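Flagellar basal body protein (PDB 5NPY) probably serves as a building block of the flagellar hook, the curved joint that links motor to filament in Helicobacter pylori. Local coordinates at residues Ile109-Phe114 with Asn541-Gly545; Gly155-Ser159 with Asp182-Gln186; Leu189-Val193 with Phe439-Leu444; Gly267-Lys271 with Ser388-Lys392; Pro307-Ala313 with Ser346-Ile352. One frame throughout, in Å; residues are numbered along the deposited sequence.

Interaction 1 (Ile109-Phe114 with Asn541-Gly545)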
# COMPACT_ATOMS: atom_id res chain seq x y z
N ILE A 109 -14.53 -30.28 -21.45
CA ILE A 109 -13.96 -30.50 -22.75
C ILE A 109 -12.49 -30.78 -22.66
O ILE A 109 -11.74 -29.94 -22.25
CB ILE A 109 -14.11 -29.26 -23.64
CG1 ILE A 109 -15.44 -28.57 -23.45
CG2 ILE A 109 -13.92 -29.62 -25.08
CD1 ILE A 109 -16.61 -29.31 -24.01
N ASN A 110 -12.07 -31.94 -23.09
CA ASN A 110 -10.68 -32.29 -23.05
C ASN A 110 -10.12 -32.39 -24.45
O ASN A 110 -10.85 -32.36 -25.39
CB ASN A 110 -10.51 -33.60 -22.32
CG ASN A 110 -10.86 -33.48 -20.87
OD1 ASN A 110 -11.88 -33.94 -20.43
ND2 ASN A 110 -10.00 -32.86 -20.12
N LYS A 111 -8.82 -32.53 -24.58
CA LYS A 111 -8.22 -32.60 -25.89
C LYS A 111 -8.66 -33.81 -26.69
O LYS A 111 -8.80 -33.73 -27.88
CB LYS A 111 -6.71 -32.52 -25.82
CG LYS A 111 -6.09 -33.63 -25.02
CD LYS A 111 -4.91 -34.24 -25.75
CE LYS A 111 -3.97 -34.94 -24.80
NZ LYS A 111 -4.40 -36.32 -24.47
N ASP A 112 -8.87 -34.95 -26.04
CA ASP A 112 -9.35 -36.12 -26.74
C ASP A 112 -10.86 -36.01 -26.76
O ASP A 112 -11.40 -35.25 -27.53
CB ASP A 112 -8.92 -37.39 -26.01
CG ASP A 112 -8.65 -37.15 -24.57
OD1 ASP A 112 -9.03 -38.00 -23.76
OD2 ASP A 112 -8.13 -36.09 -24.24
N GLY A 113 -11.54 -36.04 -25.99
CA GLY A 113 -12.98 -35.98 -25.90
C GLY A 113 -13.51 -34.89 -25.01
O GLY A 113 -12.96 -33.83 -24.94
N PHE A 114 -14.63 -35.87 -24.26
CA PHE A 114 -15.30 -34.93 -23.38
C PHE A 114 -16.34 -35.66 -22.58
O PHE A 114 -16.79 -36.70 -22.99
CB PHE A 114 -16.05 -33.90 -24.21
CG PHE A 114 -17.06 -34.49 -25.13
CD1 PHE A 114 -18.39 -34.23 -24.96
CD2 PHE A 114 -16.68 -35.31 -26.15
CE1 PHE A 114 -19.32 -34.78 -25.79
CE2 PHE A 114 -17.60 -35.86 -27.00
CZ PHE A 114 -18.92 -35.59 -26.81
N ASN A 541 -14.44 -34.20 -32.15
CA ASN A 541 -14.70 -33.80 -30.77
C ASN A 541 -14.75 -32.28 -30.66
O ASN A 541 -14.15 -31.56 -31.47
CB ASN A 541 -13.62 -34.35 -29.85
CG ASN A 541 -13.76 -35.83 -29.62
OD1 ASN A 541 -14.86 -36.36 -29.64
ND2 ASN A 541 -12.63 -36.51 -29.42
N PRO A 542 -15.46 -31.75 -29.65
CA PRO A 542 -15.61 -30.30 -29.56
C PRO A 542 -14.30 -29.66 -29.16
O PRO A 542 -13.58 -30.17 -28.30
CB PRO A 542 -16.69 -30.13 -28.48
CG PRO A 542 -16.51 -31.33 -27.61
CD PRO A 542 -16.14 -32.45 -28.55
N ILE A 543 -13.99 -28.55 -29.80
CA ILE A 543 -12.75 -27.83 -29.57
C ILE A 543 -13.07 -26.61 -28.70
O ILE A 543 -13.85 -25.74 -29.11
CB ILE A 543 -12.08 -27.41 -30.89
CG1 ILE A 543 -12.01 -28.61 -31.84
CG2 ILE A 543 -10.70 -26.82 -30.64
CD1 ILE A 543 -11.82 -28.21 -33.30
N LEU A 544 -12.49 -26.57 -27.50
CA LEU A 544 -12.68 -25.45 -26.59
C LEU A 544 -12.36 -24.15 -27.31
O LEU A 544 -11.33 -24.04 -27.99
CB LEU A 544 -11.79 -25.61 -25.36
CG LEU A 544 -12.22 -25.02 -24.02
CD1 LEU A 544 -13.47 -25.72 -23.53
CD2 LEU A 544 -11.10 -25.15 -23.00
N GLY A 545 -13.24 -23.16 -27.17
CA GLY A 545 -13.22 -22.00 -28.04
C GLY A 545 -12.01 -21.10 -27.88
O GLY A 545 -11.71 -20.31 -28.78
O HOH W 1 -11.16 -30.81 -28.23
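P542 presents two neighbouring ring carbons to I109 and F114. Its CG meets the CG2 branch of I109 at 4.0 Å, while its CD sits over one face of the phenyl ring, 4.1 Å from the centroid of F114 and 24° off the ring normal, displaced toward the rim. This is a CH-pi contact, and proline suits it because the carbon next to its nitrogen is mildly polarised and held rigidly. The ring of F114 can take that position because its CG stands between the backbone N and the carbonyl carbon (chi1 59°). Beyond P542 the apolar contact continues to L544: its CD1 presses on CG1 of I109 at 3.5 Å, tighter than usual for two carbons. In the beta-branched I109, buried here, CG2 thus faces the proline and CG1 the leucine, with CD1 also near P542 CG.

The polar contacts involve the loop's backbone carbonyls. The amide nitrogen ND2 of N541 comes within 2.6 Å of D112 O, and its OD1 approaches F114 CE2 obliquely at 3.8 Å. One water bridges the two backbones between N110 O and P542 O, although its N110 side is long and its P542 side unusually short. Within the loop, N110 N bonds to G113 O at 2.8 Å, keeping the turn compact.

Strands 107-109 and 114-116 form the arms of a beta-hairpin, and its connecting loop rests on the run that enters strand 543-544, itself paired with 499-509. The arrangement thus joins an early hairpin of the FlgE/F/G-type D1 domain to a late strand.

Interaction 2 (Gly155-Ser159 with Asp182-Gln186)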
# COMPACT_ATOMS: atom_id res chain seq x y z
N GLY A 155 -27.28 -12.94 -4.59
CA GLY A 155 -27.34 -11.60 -5.13
C GLY A 155 -26.21 -10.70 -4.71
O GLY A 155 -26.36 -9.47 -4.72
N THR A 156 -25.06 -11.27 -4.33
CA THR A 156 -23.89 -10.50 -3.96
C THR A 156 -22.66 -11.11 -4.61
O THR A 156 -22.51 -12.34 -4.66
CB THR A 156 -23.65 -10.44 -2.43
OG1 THR A 156 -23.17 -11.71 -1.97
CG2 THR A 156 -24.92 -10.08 -1.66
N LEU A 157 -21.78 -10.26 -5.11
CA LEU A 157 -20.51 -10.72 -5.63
C LEU A 157 -19.52 -10.83 -4.48
O LEU A 157 -19.50 -10.00 -3.57
CB LEU A 157 -19.98 -9.77 -6.71
CG LEU A 157 -18.69 -10.18 -7.43
CD1 LEU A 157 -18.64 -9.61 -8.83
CD2 LEU A 157 -17.44 -9.75 -6.67
N ASN A 158 -18.70 -11.88 -4.53
CA ASN A 158 -17.65 -12.13 -3.55
C ASN A 158 -16.31 -12.01 -4.24
O ASN A 158 -15.99 -12.81 -5.13
CB ASN A 158 -17.83 -13.50 -2.88
CG ASN A 158 -19.03 -13.54 -1.95
OD1 ASN A 158 -19.92 -12.70 -2.04
ND2 ASN A 158 -19.06 -14.52 -1.06
N SER A 159 -15.53 -11.02 -3.83
CA SER A 159 -14.29 -10.65 -4.49
C SER A 159 -13.30 -11.81 -4.56
O SER A 159 -13.21 -12.64 -3.66
CB SER A 159 -13.64 -9.49 -3.73
OG SER A 159 -12.68 -8.82 -4.52
N ASP A 182 -30.44 -7.69 -9.29
CA ASP A 182 -30.08 -6.99 -8.07
C ASP A 182 -28.82 -7.62 -7.48
O ASP A 182 -28.91 -8.57 -6.70
CB ASP A 182 -31.23 -7.01 -7.06
CG ASP A 182 -30.80 -6.50 -5.68
OD1 ASP A 182 -30.61 -5.28 -5.53
OD2 ASP A 182 -30.66 -7.33 -4.76
N LEU A 183 -27.66 -7.09 -7.84
CA LEU A 183 -26.38 -7.60 -7.35
C LEU A 183 -25.70 -6.50 -6.55
O LEU A 183 -25.39 -5.43 -7.09
CB LEU A 183 -25.49 -8.07 -8.50
CG LEU A 183 -25.31 -9.58 -8.65
CD1 LEU A 183 -24.29 -10.10 -7.66
CD2 LEU A 183 -26.62 -10.27 -8.44
N THR A 184 -25.48 -6.75 -5.26
CA THR A 184 -24.63 -5.89 -4.45
C THR A 184 -23.23 -6.48 -4.39
O THR A 184 -23.00 -7.64 -4.73
CB THR A 184 -25.19 -5.70 -3.03
OG1 THR A 184 -25.38 -6.97 -2.39
CG2 THR A 184 -26.52 -4.92 -3.08
N TYR A 185 -22.29 -5.65 -3.96
CA TYR A 185 -20.91 -6.06 -3.74
C TYR A 185 -20.67 -6.12 -2.24
O TYR A 185 -20.76 -5.10 -1.56
CB TYR A 185 -19.93 -5.07 -4.37
CG TYR A 185 -18.51 -5.52 -4.30
CD1 TYR A 185 -17.93 -6.21 -5.35
CD2 TYR A 185 -17.73 -5.25 -3.19
CE1 TYR A 185 -16.63 -6.63 -5.30
CE2 TYR A 185 -16.42 -5.67 -3.12
CZ TYR A 185 -15.88 -6.36 -4.19
OH TYR A 185 -14.58 -6.78 -4.15
N GLN A 186 -20.39 -7.31 -1.72
CA GLN A 186 -20.20 -7.42 -0.28
C GLN A 186 -18.90 -6.73 0.11
O GLN A 186 -17.87 -6.92 -0.57
CB GLN A 186 -20.22 -8.87 0.22
CG GLN A 186 -21.59 -9.56 0.19
CD GLN A 186 -22.64 -8.97 1.13
OE1 GLN A 186 -22.63 -7.77 1.43
NE2 GLN A 186 -23.57 -9.81 1.57
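G155 opens the pairing with T184: its carbonyl O accepts T184 N at 2.9 Å, with the donor tilted 18° from the carbonyl plane. The same oxygen meets the CA of L183, a CA-H...O contact. Glycine fits this corner because phi is positive (58°) and a CB would stand about 3.1 Å from D182 O, too tight.

At T156 the strands run parallel, and T184 bonds to the residues on both flanks of its partner. T156 CG2 lies 3.2 Å from T184 OG1. Q186 CG, set beside its backbone N (chi1 -71°), comes to 3.4 Å from T156 OG1, and the bend at chi2 then turns the amide back toward T156 CG2. The T156 hydroxyl is satisfied by K153 O. A beta-branched, half-polar residue suits this partly exposed face.

L157 gives its N to T184 O at 2.9 Å, almost in line with the carbonyl, and receives only a weak bond of 3.4 Å at its O from Q186 N. Its side chain turns to the other, buried face, where CD2 meets CE1 of Y185 at 3.5 Å, obliquely to the ring. V502 lies on the same leucine, and F494 packs edge-to-face on the tyrosine.

S159 OG ends the run 2.8 Å from Y185 OH, but the two residues are modelled too close, so the detail is uncertain. Both hydroxyls also address E500 OE2, the tyrosine weakly.

Good backbone bonds at T184 thus give way to a weak one at Q186, and beyond it the hold passes to side chains. With two hydroxyls nearby, the E500 carboxylate would probably be stabilised in its charged form.

Interaction 3 (Leu189-Val193 with Phe439-Leu444)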
# COMPACT_ATOMS: atom_id res chain seq x y z
N LEU A 189 -13.44 -6.93 5.07
CA LEU A 189 -12.65 -6.37 6.16
C LEU A 189 -11.18 -6.30 5.76
O LEU A 189 -10.62 -7.27 5.23
CB LEU A 189 -12.83 -7.21 7.42
CG LEU A 189 -11.89 -6.92 8.59
CD1 LEU A 189 -12.04 -5.47 9.03
CD2 LEU A 189 -12.16 -7.87 9.76
N SER A 190 -10.56 -5.16 6.04
CA SER A 190 -9.13 -4.95 5.77
C SER A 190 -8.35 -5.70 6.85
O SER A 190 -8.39 -5.31 8.02
CB SER A 190 -8.78 -3.46 5.78
OG SER A 190 -9.70 -2.67 5.02
N THR A 191 -7.65 -6.77 6.48
CA THR A 191 -6.77 -7.46 7.40
C THR A 191 -5.30 -7.38 7.00
O THR A 191 -4.46 -7.98 7.68
CB THR A 191 -7.16 -8.93 7.53
OG1 THR A 191 -6.95 -9.59 6.27
CG2 THR A 191 -8.63 -9.04 7.96
N LYS A 192 -4.97 -6.65 5.94
CA LYS A 192 -3.62 -6.70 5.39
C LYS A 192 -3.37 -5.43 4.60
O LYS A 192 -4.03 -5.20 3.59
CB LYS A 192 -3.46 -7.95 4.51
CG LYS A 192 -2.04 -8.22 4.02
CD LYS A 192 -1.98 -9.49 3.16
CE LYS A 192 -2.34 -9.22 1.70
NZ LYS A 192 -2.40 -10.50 0.92
N VAL A 193 -2.42 -4.61 5.04
CA VAL A 193 -2.11 -3.35 4.36
C VAL A 193 -0.61 -3.26 4.14
O VAL A 193 0.17 -3.38 5.10
CB VAL A 193 -2.63 -2.15 5.17
CG1 VAL A 193 -2.24 -0.83 4.49
CG2 VAL A 193 -4.14 -2.27 5.38
N PHE A 439 -7.66 -3.59 14.96
CA PHE A 439 -8.69 -2.89 14.20
C PHE A 439 -10.07 -3.33 14.70
O PHE A 439 -10.70 -4.23 14.13
CB PHE A 439 -8.53 -3.17 12.71
CG PHE A 439 -9.50 -2.44 11.85
CD1 PHE A 439 -9.78 -2.89 10.56
CD2 PHE A 439 -10.11 -1.28 12.30
CE1 PHE A 439 -10.66 -2.19 9.76
CE2 PHE A 439 -10.99 -0.58 11.49
CZ PHE A 439 -11.26 -1.03 10.23
N LYS A 440 -10.55 -2.66 15.75
CA LYS A 440 -11.89 -2.89 16.31
C LYS A 440 -12.08 -4.35 16.71
O LYS A 440 -13.12 -4.96 16.43
CB LYS A 440 -13.00 -2.46 15.34
CG LYS A 440 -13.34 -0.98 15.43
CD LYS A 440 -14.13 -0.52 14.21
CE LYS A 440 -15.47 -1.20 14.14
NZ LYS A 440 -16.34 -0.59 13.08
N GLY A 441 -11.07 -4.93 17.35
CA GLY A 441 -11.12 -6.33 17.71
C GLY A 441 -10.56 -7.28 16.67
O GLY A 441 -10.51 -8.50 16.92
N ASN A 442 -10.14 -6.79 15.51
CA ASN A 442 -9.58 -7.65 14.48
C ASN A 442 -8.10 -7.33 14.31
O ASN A 442 -7.67 -6.19 14.49
CB ASN A 442 -10.32 -7.49 13.15
CG ASN A 442 -11.80 -7.81 13.27
OD1 ASN A 442 -12.64 -6.92 13.41
ND2 ASN A 442 -12.13 -9.09 13.24
N LYS A 443 -7.32 -8.36 13.95
CA LYS A 443 -5.90 -8.19 13.71
C LYS A 443 -5.68 -7.76 12.26
O LYS A 443 -6.11 -8.43 11.32
CB LYS A 443 -5.14 -9.48 14.01
CG LYS A 443 -5.03 -9.85 15.50
CD LYS A 443 -4.63 -11.31 15.64
CE LYS A 443 -5.56 -12.22 14.82
NZ LYS A 443 -4.89 -13.47 14.32
N LEU A 444 -5.00 -6.63 12.09
CA LEU A 444 -4.56 -6.16 10.78
C LEU A 444 -3.04 -6.15 10.72
O LEU A 444 -2.40 -5.45 11.52
CB LEU A 444 -5.13 -4.77 10.51
CG LEU A 444 -4.91 -4.10 9.15
CD1 LEU A 444 -5.84 -2.92 9.06
CD2 LEU A 444 -3.47 -3.62 8.97
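L189 and F439 run past one another antiparallel, the leucine methyl CD1 reaching the ring atom CE1 of F439 at 3.6 Å from an oblique angle. The other methyl, L189 CD2, crosses to the amide and lies 3.5 Å from N442 CG. The two branches therefore straddle the base of a turn, one on the ring and one on the amide; a forked, apolar side chain is suited to both tasks. The extended first torsion of L189 (chi1 170°) carries the fork to this spot. F439 receives S190 O at its edge, in the plane of the ring and 3.8 Å from CD1, while Y371 meets the ring edge-to-face.

The turn in question is a type I' beta turn from F439 to N442, closing the tight hairpin of strands 435-439 and 442-447. K440 and G441 take the positive phi values that such a turn needs. Strand 442-447 next lies parallel to strand 192-198.

L444 stands at that junction. Its CD1 comes to 3.6 Å from S190 O, and CD2 crosses V193 obliquely, 3.9 Å from CG2. I363 packs on both L444 and V193 from strand 346-364. Nearby, S190 OG is bonded to Q471 and T191 OG1 to D472.

Interaction 4 (Gly267-Lys271 with Ser388-Lys392)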
# COMPACT_ATOMS: atom_id res chain seq x y z
N GLY A 267 30.80 12.64 13.11
CA GLY A 267 31.12 11.40 12.45
C GLY A 267 30.90 10.22 13.38
O GLY A 267 30.48 10.38 14.53
N ASP A 268 31.18 9.03 12.86
CA ASP A 268 31.09 7.78 13.62
C ASP A 268 31.71 7.94 15.00
O ASP A 268 32.92 8.18 15.12
CB ASP A 268 31.76 6.64 12.83
CG ASP A 268 31.56 5.24 13.48
OD1 ASP A 268 31.54 4.24 12.73
OD2 ASP A 268 31.45 5.13 14.72
N ALA A 269 30.90 7.85 16.06
CA ALA A 269 31.39 8.10 17.41
C ALA A 269 32.54 7.16 17.81
O ALA A 269 33.29 7.49 18.74
CB ALA A 269 30.25 7.99 18.43
N GLU A 270 32.71 6.02 17.13
CA GLU A 270 33.76 5.07 17.50
C GLU A 270 35.07 5.26 16.74
O GLU A 270 36.05 4.59 17.08
CB GLU A 270 33.26 3.63 17.32
CG GLU A 270 31.95 3.37 18.06
CD GLU A 270 31.66 1.91 18.32
OE1 GLU A 270 31.06 1.24 17.44
OE2 GLU A 270 32.02 1.42 19.41
N LYS A 271 35.34 5.98 15.96
CA LYS A 271 36.35 6.37 14.99
C LYS A 271 36.92 7.73 15.36
O LYS A 271 36.34 8.49 16.14
CB LYS A 271 35.78 6.43 13.58
CG LYS A 271 35.27 5.11 13.08
CD LYS A 271 36.41 4.12 12.86
CE LYS A 271 35.86 2.77 12.36
NZ LYS A 271 35.23 2.89 10.98
N SER A 388 31.56 3.44 7.62
CA SER A 388 31.91 2.13 7.09
C SER A 388 30.85 1.09 7.45
O SER A 388 29.95 1.35 8.25
CB SER A 388 33.27 1.69 7.61
OG SER A 388 33.27 1.67 9.03
N PRO A 389 30.90 -0.11 6.84
CA PRO A 389 30.00 -1.20 7.26
C PRO A 389 30.06 -1.52 8.75
O PRO A 389 29.10 -2.09 9.28
CB PRO A 389 30.45 -2.39 6.41
CG PRO A 389 31.39 -1.83 5.33
CD PRO A 389 31.46 -0.35 5.49
N THR A 390 31.14 -1.17 9.46
CA THR A 390 31.17 -1.42 10.90
C THR A 390 30.41 -0.39 11.74
O THR A 390 30.22 -0.62 12.94
CB THR A 390 32.61 -1.48 11.43
OG1 THR A 390 33.17 -0.16 11.47
CG2 THR A 390 33.46 -2.36 10.56
N SER A 391 29.99 0.73 11.15
CA SER A 391 29.34 1.79 11.93
C SER A 391 28.00 1.28 12.44
O SER A 391 27.22 0.69 11.68
CB SER A 391 29.13 3.04 11.08
OG SER A 391 30.34 3.44 10.45
N LYS A 392 27.73 1.48 13.73
CA LYS A 392 26.48 0.97 14.27
C LYS A 392 25.27 1.76 13.81
O LYS A 392 24.15 1.23 13.85
CB LYS A 392 26.55 0.95 15.80
CG LYS A 392 27.57 -0.02 16.30
CD LYS A 392 27.75 0.06 17.79
CE LYS A 392 28.53 -1.15 18.25
NZ LYS A 392 29.81 -1.25 17.49
O HOH W 2 30.08 2.74 15.25
O HOH W 3 32.86 2.07 13.24
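The carboxylates of E270 and D268 face the loop 388-392, and both are met through their oxygens. OE1 of E270 takes K392 NZ at 2.8 Å through its syn lone pair, making a salt bridge in which the two side chains cross at about a right angle. D268 divides its oxygens: OD1 looks across to S391 OG at 2.7 Å, whereas OD2 accepts E270 N on its anti side, 29° out of the carboxylate plane. S391 OG has two acceptors within reach, D268 OD1 and S388 O, and which one it serves is open. With chi1 at -173°, the D268 carboxylate swings away from its own N and toward the other loop.

Waters fill in the rest. One donates to D268 OD2 and E270 OE1 and accepts from K392 N, tying both acids to the second backbone. Another links D268 OD1 (2.6 Å) with T390 OG1. Farther along, K271 NZ donates to S388 OG at 3.0 Å, and that hydroxyl also lies 3.1 Å from T390 OG1 in a hydrogen bond of undecided direction. Long lysines suit such a gap, because they can span it while their charge stays near solvent.

Each loop is built on a type I beta turn, D268 to K271 and S388 to S391, and the D268 carboxylate adds an Asx turn. The pair is a polar, surface contact between two turns, one before strand 275-276 and one before strand 396-406.

Interaction 5 (Pro307-Ala313 with Ser346-Ile352); sequences PLLLEIA and SRDSVAI
E311 lies beside D348 across the strands, the two side chains pointing the same way. From its base, E311 CB is 3.4 Å from D348 OD1; CG comes closer to the same oxygen, 3.1 Å, and also reaches S346 CB. CD lies near S346 CB, and at the tip OE2 is 3.4 Å from S346 OG and 3.9 Å from D348 OD1, with the carboxylate planes 49° apart. Two like charges so near would repel, and the surroundings probably soften this: S346 OG donates to D348 OD1 at 3.0 Å, and a water donates to E311 OE2 and, weakly, to D348 OD2. The extended chain of E311 (chi1 166°) carries its charge out to that water.

Beneath these acids the backbones hold an antiparallel ladder. I312 N bonds to R347 O at 2.7 Å and R347 N returns the bond to I312 O; S349 N reaches L310 O at 2.8 Å. The regular pattern then breaks. L310 N finds not a carbonyl but the hydroxyl S349 OG, at 3.0 Å, which in turn donates to V350 O. A small serine suits this place because it can stand in for a backbone acceptor. Past the break, I352 N bonds to L308 O, and the apolar L309 CD2 and P307 CB rest on A351 CB.

Between these last two backbone bonds, L310 to L308 is two residues but S349 to I352 three; the extra residue on 346-364 is consistent with a beta bulge. The contact pairs that long strand with 308-313, also bound to strand 293-298, in an antiparallel sheet.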
# COMPACT_ATOMS: atom_id res chain seq x y z
N PRO A 307 7.70 24.73 21.69
CA PRO A 307 8.97 24.51 20.98
C PRO A 307 10.08 24.25 21.98
O PRO A 307 10.12 24.84 23.05
CB PRO A 307 9.19 25.81 20.21
CG PRO A 307 7.80 26.41 20.05
CD PRO A 307 7.02 25.97 21.26
N LEU A 308 10.98 23.35 21.62
CA LEU A 308 12.05 22.93 22.51
C LEU A 308 13.37 23.54 22.06
O LEU A 308 13.58 23.81 20.88
CB LEU A 308 12.15 21.39 22.57
CG LEU A 308 10.86 20.68 23.01
CD1 LEU A 308 11.11 19.21 23.12
CD2 LEU A 308 10.32 21.23 24.34
N LEU A 309 14.26 23.75 23.03
CA LEU A 309 15.57 24.31 22.78
C LEU A 309 16.64 23.42 23.38
O LEU A 309 16.37 22.64 24.30
CB LEU A 309 15.74 25.72 23.38
CG LEU A 309 14.57 26.69 23.27
CD1 LEU A 309 14.84 27.89 24.15
CD2 LEU A 309 14.42 27.12 21.82
N LEU A 310 17.85 23.57 22.86
CA LEU A 310 19.07 23.09 23.50
C LEU A 310 19.66 24.20 24.37
O LEU A 310 19.50 25.39 24.09
CB LEU A 310 20.09 22.63 22.46
CG LEU A 310 19.65 21.50 21.53
CD1 LEU A 310 20.76 21.20 20.53
CD2 LEU A 310 19.28 20.24 22.31
N GLU A 311 20.36 23.79 25.42
CA GLU A 311 20.84 24.75 26.41
C GLU A 311 22.20 24.31 26.93
O GLU A 311 22.35 23.18 27.40
CB GLU A 311 19.84 24.86 27.56
CG GLU A 311 20.37 25.55 28.79
CD GLU A 311 19.51 25.29 30.01
OE1 GLU A 311 19.39 24.10 30.40
OE2 GLU A 311 18.95 26.27 30.54
N ILE A 312 23.18 25.20 26.85
CA ILE A 312 24.50 24.97 27.41
C ILE A 312 24.54 25.66 28.77
O ILE A 312 24.45 26.89 28.85
CB ILE A 312 25.62 25.46 26.49
CG1 ILE A 312 25.39 24.94 25.07
CG2 ILE A 312 26.99 25.00 27.00
CD1 ILE A 312 26.44 25.41 24.10
N ALA A 313 24.65 24.87 29.83
CA ALA A 313 24.50 25.36 31.19
C ALA A 313 25.70 24.95 32.03
O ALA A 313 26.29 23.88 31.85
CB ALA A 313 23.21 24.81 31.83
N SER A 346 22.84 30.75 31.23
CA SER A 346 22.84 29.66 30.26
C SER A 346 22.82 30.20 28.84
O SER A 346 22.26 31.27 28.57
CB SER A 346 21.64 28.73 30.51
OG SER A 346 20.46 29.26 29.94
N ARG A 347 23.42 29.45 27.92
CA ARG A 347 23.45 29.76 26.49
C ARG A 347 22.50 28.81 25.77
O ARG A 347 22.72 27.60 25.77
CB ARG A 347 24.88 29.65 25.93
CG ARG A 347 25.01 29.79 24.42
CD ARG A 347 24.33 31.04 23.90
NE ARG A 347 24.77 31.43 22.55
CZ ARG A 347 23.97 32.00 21.66
NH1 ARG A 347 22.70 32.21 21.97
NH2 ARG A 347 24.41 32.35 20.45
N ASP A 348 21.47 29.37 25.15
CA ASP A 348 20.34 28.62 24.60
C ASP A 348 20.28 28.72 23.08
O ASP A 348 20.51 29.79 22.50
CB ASP A 348 19.01 29.13 25.18
CG ASP A 348 18.93 28.95 26.68
OD1 ASP A 348 19.75 28.20 27.24
OD2 ASP A 348 18.03 29.56 27.30
N SER A 349 19.91 27.62 22.44
CA SER A 349 19.80 27.56 20.99
C SER A 349 18.47 28.15 20.54
O SER A 349 17.61 28.51 21.35
CB SER A 349 19.91 26.12 20.51
OG SER A 349 18.66 25.48 20.67
N VAL A 350 18.29 28.24 19.21
CA VAL A 350 16.99 28.49 18.60
C VAL A 350 16.21 27.19 18.71
O VAL A 350 16.77 26.16 19.09
CB VAL A 350 17.11 28.97 17.13
CG1 VAL A 350 17.94 30.26 17.04
CG2 VAL A 350 17.71 27.88 16.27
N ALA A 351 14.92 27.22 18.38
CA ALA A 351 14.09 26.03 18.49
C ALA A 351 14.47 25.02 17.41
O ALA A 351 14.91 25.37 16.31
CB ALA A 351 12.60 26.38 18.39
N ILE A 352 14.25 23.75 17.74
CA ILE A 352 14.77 22.60 17.00
C ILE A 352 13.61 21.90 16.30
O ILE A 352 12.53 21.74 16.89
CB ILE A 352 15.50 21.63 17.95
CG1 ILE A 352 16.73 22.30 18.56
CG2 ILE A 352 15.87 20.34 17.26
CD1 ILE A 352 17.49 23.15 17.57
O HOH W 4 10.95 22.71 18.65
O HOH W 5 16.65 28.02 30.01

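Overall arrangement
Reading from the N terminus, interaction 1 opens first and closes last: the loop 109-114 meets 541-545, so every other contact is nested within it. Interaction 2 closes a short loop before interaction 3 opens, and its second segment adjoins 189-193 in the sequence. Interaction 3 closes a long excursion at 439-444. Inside it interaction 4 joins the loop between strands 260-266 and 275-276 to that between 370-381 and 396-406, and interaction 5, nested in turn, pairs 308-313 with 346-364; none cross. Interactions 1 and 2 lie on the same side of the chain's centre, interaction 1 farther out; interaction 3 is nearer the centre, and interactions 4 and 5 lie on the opposite side.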